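Local atomic coordinates of major pepsin inhibitor 3 (Ascaris suum, PDB entry 1F32), a protein that inhibits the aspartic protease pepsin, as a secreted, disulfide-bonded member of the I33 inhibitor family. Residues Ala23-Thr28 with Met71-Phe76; Ala42-Asp47 with Lys61-Cys66; Asp47-Asn50 with Asp54-Pro57; Val77-Ser80 with Lys85-Ile88. All blocks are in the same frame, centred on the assembly; numbering follows the deposited sequence.

Contact 1 of 4, residues Ala23-Thr28 with Met71-Phe76; sequences ANLPWT and MKMFNF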
loop_
_atom_site.group_PDB
_atom_site.type_symbol
_atom_site.label_atom_id
_atom_site.label_comp_id
_atom_site.label_asym_id
_atom_site.label_seq_id
_atom_site.Cartn_x
_atom_site.Cartn_y
_atom_site.Cartn_z
ATOM N N ALA A 23 -2.036 -3.415 -2.583
ATOM C CA ALA A 23 -1.533 -2.488 -3.593
ATOM C C ALA A 23 -0.182 -3.005 -4.077
ATOM O O ALA A 23 0.726 -2.227 -4.377
ATOM C CB ALA A 23 -1.387 -1.090 -2.997
ATOM N N ASN A 24 -0.053 -4.329 -4.138
ATOM C CA ASN A 24 1.174 -4.985 -4.586
ATOM C C ASN A 24 2.355 -4.849 -3.640
ATOM O O ASN A 24 3.485 -5.193 -3.999
ATOM C CB ASN A 24 1.586 -4.465 -5.968
ATOM C CG ASN A 24 0.679 -4.956 -7.069
ATOM O OD1 ASN A 24 0.385 -4.222 -8.020
ATOM N ND2 ASN A 24 0.242 -6.209 -6.965
ATOM N N LEU A 25 2.107 -4.358 -2.431
ATOM C CA LEU A 25 3.174 -4.205 -1.446
ATOM C C LEU A 25 3.012 -5.269 -0.345
ATOM O O LEU A 25 1.887 -5.593 0.050
ATOM C CB LEU A 25 3.128 -2.786 -0.861
ATOM C CG LEU A 25 3.395 -1.700 -1.911
ATOM C CD1 LEU A 25 3.267 -0.335 -1.284
ATOM C CD2 LEU A 25 4.793 -1.884 -2.493
ATOM N N PRO A 26 4.131 -5.833 0.152
ATOM C CA PRO A 26 4.092 -6.860 1.204
ATOM C C PRO A 26 3.728 -6.252 2.560
ATOM O O PRO A 26 4.590 -5.886 3.356
ATOM C CB PRO A 26 5.502 -7.440 1.164
ATOM C CG PRO A 26 6.330 -6.262 0.762
ATOM C CD PRO A 26 5.514 -5.626 -0.327
ATOM N N TRP A 27 2.429 -6.182 2.804
ATOM C CA TRP A 27 1.868 -5.584 4.007
ATOM C C TRP A 27 2.183 -6.311 5.316
ATOM O O TRP A 27 2.712 -5.711 6.255
ATOM C CB TRP A 27 0.349 -5.467 3.817
ATOM C CG TRP A 27 -0.331 -4.715 4.866
ATOM C CD1 TRP A 27 -1.208 -5.202 5.793
ATOM C CD2 TRP A 27 -0.171 -3.329 5.147
ATOM N NE1 TRP A 27 -1.606 -4.194 6.642
ATOM C CE2 TRP A 27 -0.981 -3.032 6.263
ATOM C CE3 TRP A 27 0.586 -2.300 4.562
ATOM C CZ2 TRP A 27 -1.058 -1.744 6.809
ATOM C CZ3 TRP A 27 0.508 -1.026 5.103
ATOM C CH2 TRP A 27 -0.309 -0.760 6.216
ATOM N N THR A 28 1.830 -7.587 5.385
ATOM C CA THR A 28 2.074 -8.373 6.583
ATOM C C THR A 28 2.086 -9.844 6.189
ATOM O O THR A 28 1.662 -10.207 5.078
ATOM C CB THR A 28 0.974 -8.127 7.645
ATOM O OG1 THR A 28 1.406 -8.663 8.906
ATOM C CG2 THR A 28 -0.313 -8.825 7.255
ATOM N N MET A 71 -6.995 3.371 4.298
ATOM C CA MET A 71 -5.679 3.962 4.475
ATOM C C MET A 71 -5.231 4.663 3.197
ATOM O O MET A 71 -5.772 4.407 2.122
ATOM C CB MET A 71 -4.656 2.920 4.932
ATOM C CG MET A 71 -4.319 1.841 3.945
ATOM S SD MET A 71 -3.091 0.763 4.719
ATOM C CE MET A 71 -3.387 -0.718 3.823
ATOM N N LYS A 72 -4.268 5.570 3.338
ATOM C CA LYS A 72 -3.758 6.339 2.218
ATOM C C LYS A 72 -2.427 5.811 1.693
ATOM O O LYS A 72 -1.645 5.204 2.420
ATOM C CB LYS A 72 -3.585 7.804 2.624
ATOM C CG LYS A 72 -4.863 8.491 3.088
ATOM C CD LYS A 72 -4.635 9.997 3.228
ATOM C CE LYS A 72 -5.844 10.708 3.838
ATOM N NZ LYS A 72 -6.048 10.322 5.265
ATOM N N MET A 73 -2.187 6.042 0.413
ATOM C CA MET A 73 -0.945 5.614 -0.197
ATOM C C MET A 73 -0.363 6.829 -0.896
ATOM O O MET A 73 -1.101 7.640 -1.470
ATOM C CB MET A 73 -1.219 4.495 -1.209
ATOM C CG MET A 73 0.005 4.000 -1.961
ATOM S SD MET A 73 -0.460 2.524 -2.872
ATOM C CE MET A 73 1.111 1.951 -3.409
ATOM N N PHE A 74 0.957 6.958 -0.831
ATOM C CA PHE A 74 1.669 8.054 -1.471
ATOM C C PHE A 74 2.829 7.407 -2.229
ATOM O O PHE A 74 3.604 6.631 -1.663
ATOM C CB PHE A 74 2.219 9.030 -0.428
ATOM C CG PHE A 74 1.157 9.733 0.388
ATOM C CD1 PHE A 74 0.340 10.707 -0.189
ATOM C CD2 PHE A 74 1.009 9.448 1.741
ATOM C CE1 PHE A 74 -0.616 11.393 0.581
ATOM C CE2 PHE A 74 0.060 10.125 2.522
ATOM C CZ PHE A 74 -0.753 11.101 1.933
ATOM N N ASN A 75 2.937 7.721 -3.510
ATOM C CA ASN A 75 3.988 7.156 -4.342
ATOM C C ASN A 75 4.953 8.230 -4.823
ATOM O O ASN A 75 4.550 9.169 -5.506
ATOM C CB ASN A 75 3.344 6.444 -5.516
ATOM C CG ASN A 75 2.345 5.407 -5.065
ATOM O OD1 ASN A 75 2.707 4.442 -4.396
ATOM N ND2 ASN A 75 1.075 5.615 -5.402
ATOM N N PHE A 76 6.226 8.080 -4.454
ATOM C CA PHE A 76 7.269 9.033 -4.822
ATOM C C PHE A 76 8.257 8.342 -5.747
ATOM O O PHE A 76 8.142 7.151 -5.999
ATOM C CB PHE A 76 8.035 9.487 -3.581
ATOM C CG PHE A 76 7.156 9.984 -2.469
ATOM C CD1 PHE A 76 6.637 11.274 -2.494
ATOM C CD2 PHE A 76 6.826 9.146 -1.413
ATOM C CE1 PHE A 76 5.790 11.717 -1.469
ATOM C CE2 PHE A 76 5.991 9.573 -0.393
ATOM C CZ PHE A 76 5.468 10.864 -0.419
#
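Met71 and Trp27 make the Met-aromatic part of this contact. The methyl CE of Met71 lies over one face of the indole, 3.9 Å from the centroid of the six-membered ring and 11° off its normal. This is a CH-pi contact, and CE sits off-centre, toward the rim of the ring system. The sulfur stands obliquely to the same ring, with SD of Met71 3.5 Å from CH2 of Trp27. CG of Met71 lies between the backbone N and the carbonyl carbon (chi1 67°). From there the chain runs extended, which carries sulfur and methyl together to the indole. The two side chains come from opposite directions. Lys85 makes a cation-pi contact with Trp27, and Val22 and Leu82 touch both Trp27 and Met71.

The second group is purely apolar. Met73 extends straight from its strand, with CG opposite the backbone N (chi1 178°), and its end meets two residues. SD of Met73 is 3.7 Å from CB of Ala23. CE of Met73 meets CD1 of Leu25 at 3.8 Å, tip to tip. Leu25 is buried and also packs on Phe87, while Phe11 and Leu82 touch Met73.

The backbones stay well apart: CA of Ala23 and CA of Met73, the nearest such pair, are 8.8 Å from each other. The two strands are therefore not paired, and side chains alone bridge the gap. Strand 25-29 is an outer strand of the three-stranded sheet, and strand 72-76 belongs to the five-stranded sheet. The contact is a hydrophobic interface between two antiparallel sheets, close to the centre of the chain.

Contact 2 of 4, residues Ala42-Asp47 with Lys61-Cys66; sequences AARVED and KPPPFC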
loop_
_atom_site.group_PDB
_atom_site.type_symbol
_atom_site.label_atom_id
_atom_site.label_comp_id
_atom_site.label_asym_id
_atom_site.label_seq_id
_atom_site.Cartn_x
_atom_site.Cartn_y
_atom_site.Cartn_z
ATOM N N ALA A 42 -7.301 -16.021 -0.522
ATOM C CA ALA A 42 -6.620 -15.943 -1.805
ATOM C C ALA A 42 -7.437 -16.647 -2.893
ATOM O O ALA A 42 -7.525 -16.170 -4.023
ATOM C CB ALA A 42 -5.244 -16.553 -1.695
ATOM N N ALA A 43 -8.036 -17.773 -2.542
ATOM C CA ALA A 43 -8.844 -18.542 -3.481
ATOM C C ALA A 43 -10.057 -17.729 -3.892
ATOM O O ALA A 43 -10.437 -17.687 -5.068
ATOM C CB ALA A 43 -9.291 -19.840 -2.833
ATOM N N ARG A 44 -10.664 -17.091 -2.899
ATOM C CA ARG A 44 -11.834 -16.255 -3.091
ATOM C C ARG A 44 -11.504 -15.090 -4.028
ATOM O O ARG A 44 -12.292 -14.759 -4.916
ATOM C CB ARG A 44 -12.299 -15.749 -1.716
ATOM C CG ARG A 44 -13.652 -15.078 -1.682
ATOM C CD ARG A 44 -14.259 -15.133 -0.267
ATOM N NE ARG A 44 -13.508 -14.339 0.713
ATOM C CZ ARG A 44 -12.893 -14.838 1.782
ATOM N NH1 ARG A 44 -12.919 -16.145 2.036
ATOM N NH2 ARG A 44 -12.248 -14.026 2.614
ATOM N N VAL A 45 -10.339 -14.473 -3.833
ATOM C CA VAL A 45 -9.915 -13.344 -4.666
ATOM C C VAL A 45 -9.725 -13.779 -6.114
ATOM O O VAL A 45 -10.149 -13.081 -7.047
ATOM C CB VAL A 45 -8.584 -12.731 -4.153
ATOM C CG1 VAL A 45 -8.096 -11.648 -5.112
ATOM C CG2 VAL A 45 -8.799 -12.120 -2.786
ATOM N N GLU A 46 -9.086 -14.930 -6.306
ATOM C CA GLU A 46 -8.842 -15.430 -7.660
ATOM C C GLU A 46 -10.170 -15.765 -8.333
ATOM O O GLU A 46 -10.373 -15.462 -9.499
ATOM C CB GLU A 46 -7.956 -16.678 -7.621
ATOM C CG GLU A 46 -7.047 -16.886 -8.861
ATOM C CD GLU A 46 -7.469 -18.041 -9.789
ATOM O OE1 GLU A 46 -8.331 -17.831 -10.678
ATOM O OE2 GLU A 46 -6.929 -19.169 -9.635
ATOM N N ASP A 47 -11.076 -16.385 -7.584
ATOM C CA ASP A 47 -12.374 -16.747 -8.130
ATOM C C ASP A 47 -13.150 -15.490 -8.492
ATOM O O ASP A 47 -13.678 -15.370 -9.607
ATOM C CB ASP A 47 -13.183 -17.558 -7.116
ATOM C CG ASP A 47 -14.538 -17.972 -7.664
ATOM O OD1 ASP A 47 -14.581 -18.876 -8.517
ATOM O OD2 ASP A 47 -15.556 -17.381 -7.262
ATOM N N LYS A 61 -14.524 -10.240 0.188
ATOM C CA LYS A 61 -14.578 -10.316 1.649
ATOM C C LYS A 61 -13.187 -10.247 2.287
ATOM O O LYS A 61 -12.740 -11.197 2.934
ATOM C CB LYS A 61 -15.282 -11.606 2.079
ATOM C CG LYS A 61 -16.747 -11.661 1.652
ATOM C CD LYS A 61 -17.347 -13.015 1.934
ATOM C CE LYS A 61 -18.767 -13.108 1.398
ATOM N NZ LYS A 61 -19.270 -14.499 1.510
ATOM N N PRO A 62 -12.484 -9.114 2.117
ATOM C CA PRO A 62 -11.142 -8.934 2.680
ATOM C C PRO A 62 -11.075 -9.027 4.197
ATOM O O PRO A 62 -11.798 -8.320 4.905
ATOM C CB PRO A 62 -10.725 -7.547 2.175
ATOM C CG PRO A 62 -12.056 -6.856 1.902
ATOM C CD PRO A 62 -12.871 -7.954 1.291
ATOM N N PRO A 63 -10.211 -9.914 4.715
ATOM C CA PRO A 63 -10.066 -10.075 6.165
ATOM C C PRO A 63 -9.377 -8.854 6.768
ATOM O O PRO A 63 -8.777 -8.029 6.058
ATOM C CB PRO A 63 -9.220 -11.348 6.298
ATOM C CG PRO A 63 -9.519 -12.106 4.994
ATOM C CD PRO A 63 -9.468 -10.965 3.998
ATOM N N PRO A 64 -9.429 -8.723 8.096
ATOM C CA PRO A 64 -8.781 -7.547 8.680
ATOM C C PRO A 64 -7.285 -7.413 8.415
ATOM O O PRO A 64 -6.733 -6.319 8.548
ATOM C CB PRO A 64 -9.121 -7.645 10.172
ATOM C CG PRO A 64 -9.773 -8.985 10.357
ATOM C CD PRO A 64 -10.333 -9.389 9.053
ATOM N N PHE A 65 -6.631 -8.503 8.023
ATOM C CA PHE A 65 -5.199 -8.428 7.786
ATOM C C PHE A 65 -4.830 -7.728 6.494
ATOM O O PHE A 65 -3.647 -7.570 6.180
ATOM C CB PHE A 65 -4.531 -9.810 7.880
ATOM C CG PHE A 65 -5.164 -10.886 7.025
ATOM C CD1 PHE A 65 -5.168 -10.797 5.630
ATOM C CD2 PHE A 65 -5.683 -12.040 7.628
ATOM C CE1 PHE A 65 -5.680 -11.860 4.846
ATOM C CE2 PHE A 65 -6.185 -13.088 6.863
ATOM C CZ PHE A 65 -6.183 -13.005 5.470
ATOM N N CYS A 66 -5.843 -7.324 5.732
ATOM C CA CYS A 66 -5.611 -6.549 4.521
ATOM C C CYS A 66 -5.383 -5.102 4.939
ATOM O O CYS A 66 -5.122 -4.231 4.100
ATOM C CB CYS A 66 -6.815 -6.623 3.595
ATOM S SG CYS A 66 -6.902 -8.220 2.761
#
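The carbonyl O of Lys61 receives a hydrogen bond from NH2 of Arg44, at 2.9 Å. The bond is moderately bent, with an N-H...O angle of 150°. The donor is tilted 32° from the carbonyl plane, and the oxygen sits at the guanidinium edge, somewhat out of its plane. A second nitrogen of the same group is also engaged: NE of Arg44 donates to the carbonyl O of Thr60. One guanidinium thus holds two successive backbone carbonyls, which limits its freedom to rotate.

CG of Arg44 is on the far side from its own backbone N. The chain then bends at chi3 (66°), which turns the guanidinium toward the 61-66 segment. There it also meets carbon. NE of Arg44 is 3.5 Å from CB of Lys61, and the two side chains cross at about a right angle. The Lys61 chain then leads away in an extended form. Its NZ stays 5.8 Å from NE of Arg44, so the like charges do not touch. Pro63 adds a looser contact, with its CG 4.1 Å from NH2 of Arg44, again at the guanidinium edge.

Lys61 has positive phi and is the first residue to leave helical geometry after helix 57-60. Farther along the segment, Pro63 and Phe65 lean on Phe41 of helix 35-52. Cys66 forms a disulfide with Cys13. The contact lies at the surface. It is an arginine-to-carbonyl link by which the long helix 35-52 holds the C-terminal end of the short helix 57-60 and the start of the proline-rich loop that follows.

Contact 3 of 4, residues Asp47-Asn50 with Asp54-Pro57; sequences DCTN and DMAP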
loop_
_atom_site.group_PDB
_atom_site.type_symbol
_atom_site.label_atom_id
_atom_site.label_comp_id
_atom_site.label_asym_id
_atom_site.label_seq_id
_atom_site.Cartn_x
_atom_site.Cartn_y
_atom_site.Cartn_z
ATOM N N ASP A 47 -11.076 -16.385 -7.584
ATOM C CA ASP A 47 -12.374 -16.747 -8.130
ATOM C C ASP A 47 -13.150 -15.490 -8.492
ATOM O O ASP A 47 -13.678 -15.370 -9.607
ATOM C CB ASP A 47 -13.183 -17.558 -7.116
ATOM C CG ASP A 47 -14.538 -17.972 -7.664
ATOM O OD1 ASP A 47 -14.581 -18.876 -8.517
ATOM O OD2 ASP A 47 -15.556 -17.381 -7.262
ATOM N N CYS A 48 -13.217 -14.551 -7.552
ATOM C CA CYS A 48 -13.933 -13.306 -7.773
ATOM C C CYS A 48 -13.406 -12.542 -8.975
ATOM O O CYS A 48 -14.164 -12.136 -9.848
ATOM C CB CYS A 48 -13.841 -12.394 -6.544
ATOM S SG CYS A 48 -14.820 -12.997 -5.141
ATOM N N THR A 49 -12.093 -12.364 -9.010
ATOM C CA THR A 49 -11.466 -11.609 -10.080
ATOM C C THR A 49 -11.420 -12.297 -11.434
ATOM O O THR A 49 -11.924 -11.748 -12.419
ATOM C CB THR A 49 -10.027 -11.207 -9.698
ATOM O OG1 THR A 49 -10.043 -10.525 -8.440
ATOM C CG2 THR A 49 -9.442 -10.278 -10.761
ATOM N N ASN A 50 -10.840 -13.497 -11.483
ATOM C CA ASN A 50 -10.681 -14.206 -12.753
ATOM C C ASN A 50 -11.885 -14.966 -13.311
ATOM O O ASN A 50 -11.984 -15.172 -14.525
ATOM C CB ASN A 50 -9.505 -15.183 -12.666
ATOM C CG ASN A 50 -8.213 -14.519 -12.222
ATOM O OD1 ASN A 50 -7.895 -13.407 -12.643
ATOM N ND2 ASN A 50 -7.450 -15.213 -11.377
ATOM N N ASP A 54 -15.587 -9.909 -10.734
ATOM C CA ASP A 54 -16.229 -9.074 -9.721
ATOM C C ASP A 54 -15.222 -8.783 -8.611
ATOM O O ASP A 54 -14.855 -9.680 -7.858
ATOM C CB ASP A 54 -17.425 -9.826 -9.145
ATOM C CG ASP A 54 -18.207 -9.011 -8.132
ATOM O OD1 ASP A 54 -17.752 -7.919 -7.758
ATOM O OD2 ASP A 54 -19.282 -9.476 -7.711
ATOM N N MET A 55 -14.767 -7.541 -8.517
ATOM C CA MET A 55 -13.799 -7.174 -7.489
ATOM C C MET A 55 -14.401 -6.459 -6.272
ATOM O O MET A 55 -13.673 -5.902 -5.447
ATOM C CB MET A 55 -12.700 -6.308 -8.108
ATOM C CG MET A 55 -11.839 -7.061 -9.113
ATOM S SD MET A 55 -10.723 -5.998 -10.052
ATOM C CE MET A 55 -9.598 -5.562 -8.835
ATOM N N ALA A 56 -15.718 -6.481 -6.149
ATOM C CA ALA A 56 -16.363 -5.823 -5.014
ATOM C C ALA A 56 -16.036 -6.553 -3.713
ATOM O O ALA A 56 -15.833 -7.769 -3.705
ATOM C CB ALA A 56 -17.864 -5.791 -5.216
ATOM N N PRO A 57 -15.963 -5.816 -2.594
ATOM C CA PRO A 57 -15.662 -6.487 -1.329
ATOM C C PRO A 57 -16.734 -7.506 -0.937
ATOM O O PRO A 57 -16.470 -8.413 -0.148
ATOM C CB PRO A 57 -15.535 -5.326 -0.336
ATOM C CG PRO A 57 -16.368 -4.231 -0.959
ATOM C CD PRO A 57 -16.023 -4.356 -2.421
#
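This contact is a helix-to-helix connection closed by a disulfide: the last part of helix 35-52 meets the loop that leads into helix 57-60. The helix has a wider, pi-type turn at residues 47-50. Just beyond that turn the chain folds back, and the amide N of Asp54 donates to the carbonyl O of Cys48. This bond measures 2.8 Å and is nearly straight, with an N-H...O angle of 172°. The donor stands above the carbonyl plane. CB of Cys48 also comes close to the backbone O of Asp54, at 3.2 Å.

SG of Cys48 turns away from its own carbonyl carbon (chi1 -71°) and is bonded to SG of Cys59. The disulfide and the backbone bond both start from Cys48, a buried residue: the disulfide ties it to helix 57-60 and the backbone bond to the loop. Thr60 and Cys59 add to this packing, touching Cys48 and Asp54 respectively.

Thr49 makes a side-chain contact with Met55. Its OG1 is 4.0 Å from CG of Met55, in van der Waals contact, and the two side chains cross at a slant. The same hydroxyl is hydrogen-bonded to the carbonyl O of Val45, one turn back in the helix. Met55 also touches Ile12.

Within the loop, Asp54 forms an Asx turn that leads to Ala56, the N-cap position of helix 57-60. OD1 of Asp54 accepts from the amide N of Ala56 at 3.0 Å, on its anti side and 31° out of the carboxylate plane.

Contact 4 of 4, residues Val77-Ser80 with Lys85-Ile88; sequences VGCS and KLFI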
loop_
_atom_site.group_PDB
_atom_site.type_symbol
_atom_site.label_atom_id
_atom_site.label_comp_id
_atom_site.label_asym_id
_atom_site.label_seq_id
_atom_site.Cartn_x
_atom_site.Cartn_y
_atom_site.Cartn_z
ATOM N N VAL A 77 9.223 9.107 -6.246
ATOM C CA VAL A 77 10.256 8.545 -7.101
ATOM C C VAL A 77 11.215 7.830 -6.163
ATOM O O VAL A 77 11.905 8.466 -5.358
ATOM C CB VAL A 77 11.033 9.636 -7.864
ATOM C CG1 VAL A 77 12.239 9.013 -8.573
ATOM C CG2 VAL A 77 10.125 10.313 -8.867
ATOM N N GLY A 78 11.233 6.504 -6.241
ATOM C CA GLY A 78 12.135 5.748 -5.396
ATOM C C GLY A 78 11.465 4.993 -4.269
ATOM O O GLY A 78 12.032 4.028 -3.752
ATOM N N CYS A 79 10.267 5.417 -3.868
ATOM C CA CYS A 79 9.593 4.718 -2.786
ATOM C C CYS A 79 8.117 5.056 -2.615
ATOM O O CYS A 79 7.610 6.002 -3.228
ATOM C CB CYS A 79 10.348 4.970 -1.481
ATOM S SG CYS A 79 9.994 6.470 -0.500
ATOM N N SER A 80 7.432 4.262 -1.793
ATOM C CA SER A 80 6.010 4.453 -1.528
ATOM C C SER A 80 5.680 4.313 -0.045
ATOM O O SER A 80 6.360 3.605 0.706
ATOM C CB SER A 80 5.161 3.424 -2.296
ATOM O OG SER A 80 5.314 3.533 -3.703
ATOM N N LYS A 85 3.342 2.853 6.691
ATOM C CA LYS A 85 4.488 1.971 6.459
ATOM C C LYS A 85 5.243 2.396 5.202
ATOM O O LYS A 85 4.641 2.779 4.209
ATOM C CB LYS A 85 4.023 0.518 6.341
ATOM C CG LYS A 85 3.348 -0.034 7.619
ATOM C CD LYS A 85 2.976 -1.515 7.452
ATOM C CE LYS A 85 2.163 -2.077 8.625
ATOM N NZ LYS A 85 1.939 -3.581 8.503
ATOM N N LEU A 86 6.572 2.314 5.260
ATOM C CA LEU A 86 7.446 2.706 4.153
ATOM C C LEU A 86 7.976 1.501 3.383
ATOM O O LEU A 86 8.400 0.507 3.988
ATOM C CB LEU A 86 8.639 3.512 4.698
ATOM C CG LEU A 86 9.820 3.735 3.737
ATOM C CD1 LEU A 86 9.361 4.614 2.589
ATOM C CD2 LEU A 86 11.002 4.399 4.475
ATOM N N PHE A 87 7.946 1.602 2.052
ATOM C CA PHE A 87 8.425 0.543 1.166
ATOM C C PHE A 87 9.377 1.096 0.108
ATOM O O PHE A 87 9.069 2.093 -0.547
ATOM C CB PHE A 87 7.261 -0.125 0.430
ATOM C CG PHE A 87 6.226 -0.726 1.339
ATOM C CD1 PHE A 87 5.251 0.074 1.945
ATOM C CD2 PHE A 87 6.251 -2.086 1.621
ATOM C CE1 PHE A 87 4.324 -0.485 2.828
ATOM C CE2 PHE A 87 5.324 -2.658 2.506
ATOM C CZ PHE A 87 4.364 -1.860 3.111
ATOM N N ILE A 88 10.517 0.430 -0.065
ATOM C CA ILE A 88 11.488 0.814 -1.093
ATOM C C ILE A 88 11.736 -0.449 -1.937
ATOM O O ILE A 88 11.979 -1.531 -1.391
ATOM C CB ILE A 88 12.783 1.331 -0.454
ATOM C CG1 ILE A 88 12.503 2.678 0.228
ATOM C CG2 ILE A 88 13.881 1.457 -1.513
ATOM C CD1 ILE A 88 13.649 3.206 1.081
#
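The ring of Phe87 has the carbonyl O of Ser80 at its edge, in the ring plane, with CD1 of Phe87 3.9 Å from that oxygen. The end of the ring leads away from the 77-80 segment to Leu25, Pro26 and Trp27 of strand 25-29. The same carbonyl O of Ser80 accepts from the amide N of Phe87 at 2.9 Å. In return, the amide N of Ser80 donates to the carbonyl O of Phe87 at 3.0 Å, with an N-H...O angle of 173°. Both bonds run nearly in line with their carbonyls. Ser80 and Phe87 are thus an antiparallel hydrogen-bonded pair, and their CB atoms are on one face of the sheet.

Cys79 makes the neighbouring apolar contacts. Its CB is 3.6 Å from CG1 of Ile88. Its SG lies between the backbone N and the carbonyl carbon (chi1 85°), and from there it meets CD1 of Leu86 at 3.7 Å. SG is also joined in a disulfide to Cys146 near the C terminus. Before it, the carbonyl O of Gly78 lies 3.9 Å from CG2 of Ile88. Together these contacts form part of an antiparallel beta hairpin, made by strands 79-82 and 85-88 inside the five-stranded sheet.

From the N terminus, strand 25-29 of the three-stranded sheet opens contact 1. The chain enters helix 35-52, which opens contacts 2 and 3. Contact 3 closes first, through 54-57, and contact 2 follows through 61-66; the two share Asp47. Both are nested in the loop that contact 1 closes at 71-76. Contact 4 comes afterwards in series, as a hairpin in the sheet that contains strand 72-76. Contacts 1 and 2 touch where Trp27 packs on the backbone of Phe65. Contacts 1 and 4 are joined by a probable hydrogen bond between Asn75 and Ser80. Contact 1 joins the three-stranded sheet to the five-stranded one, and contacts 2 and 3 tie helix 35-52 to the chain that follows it.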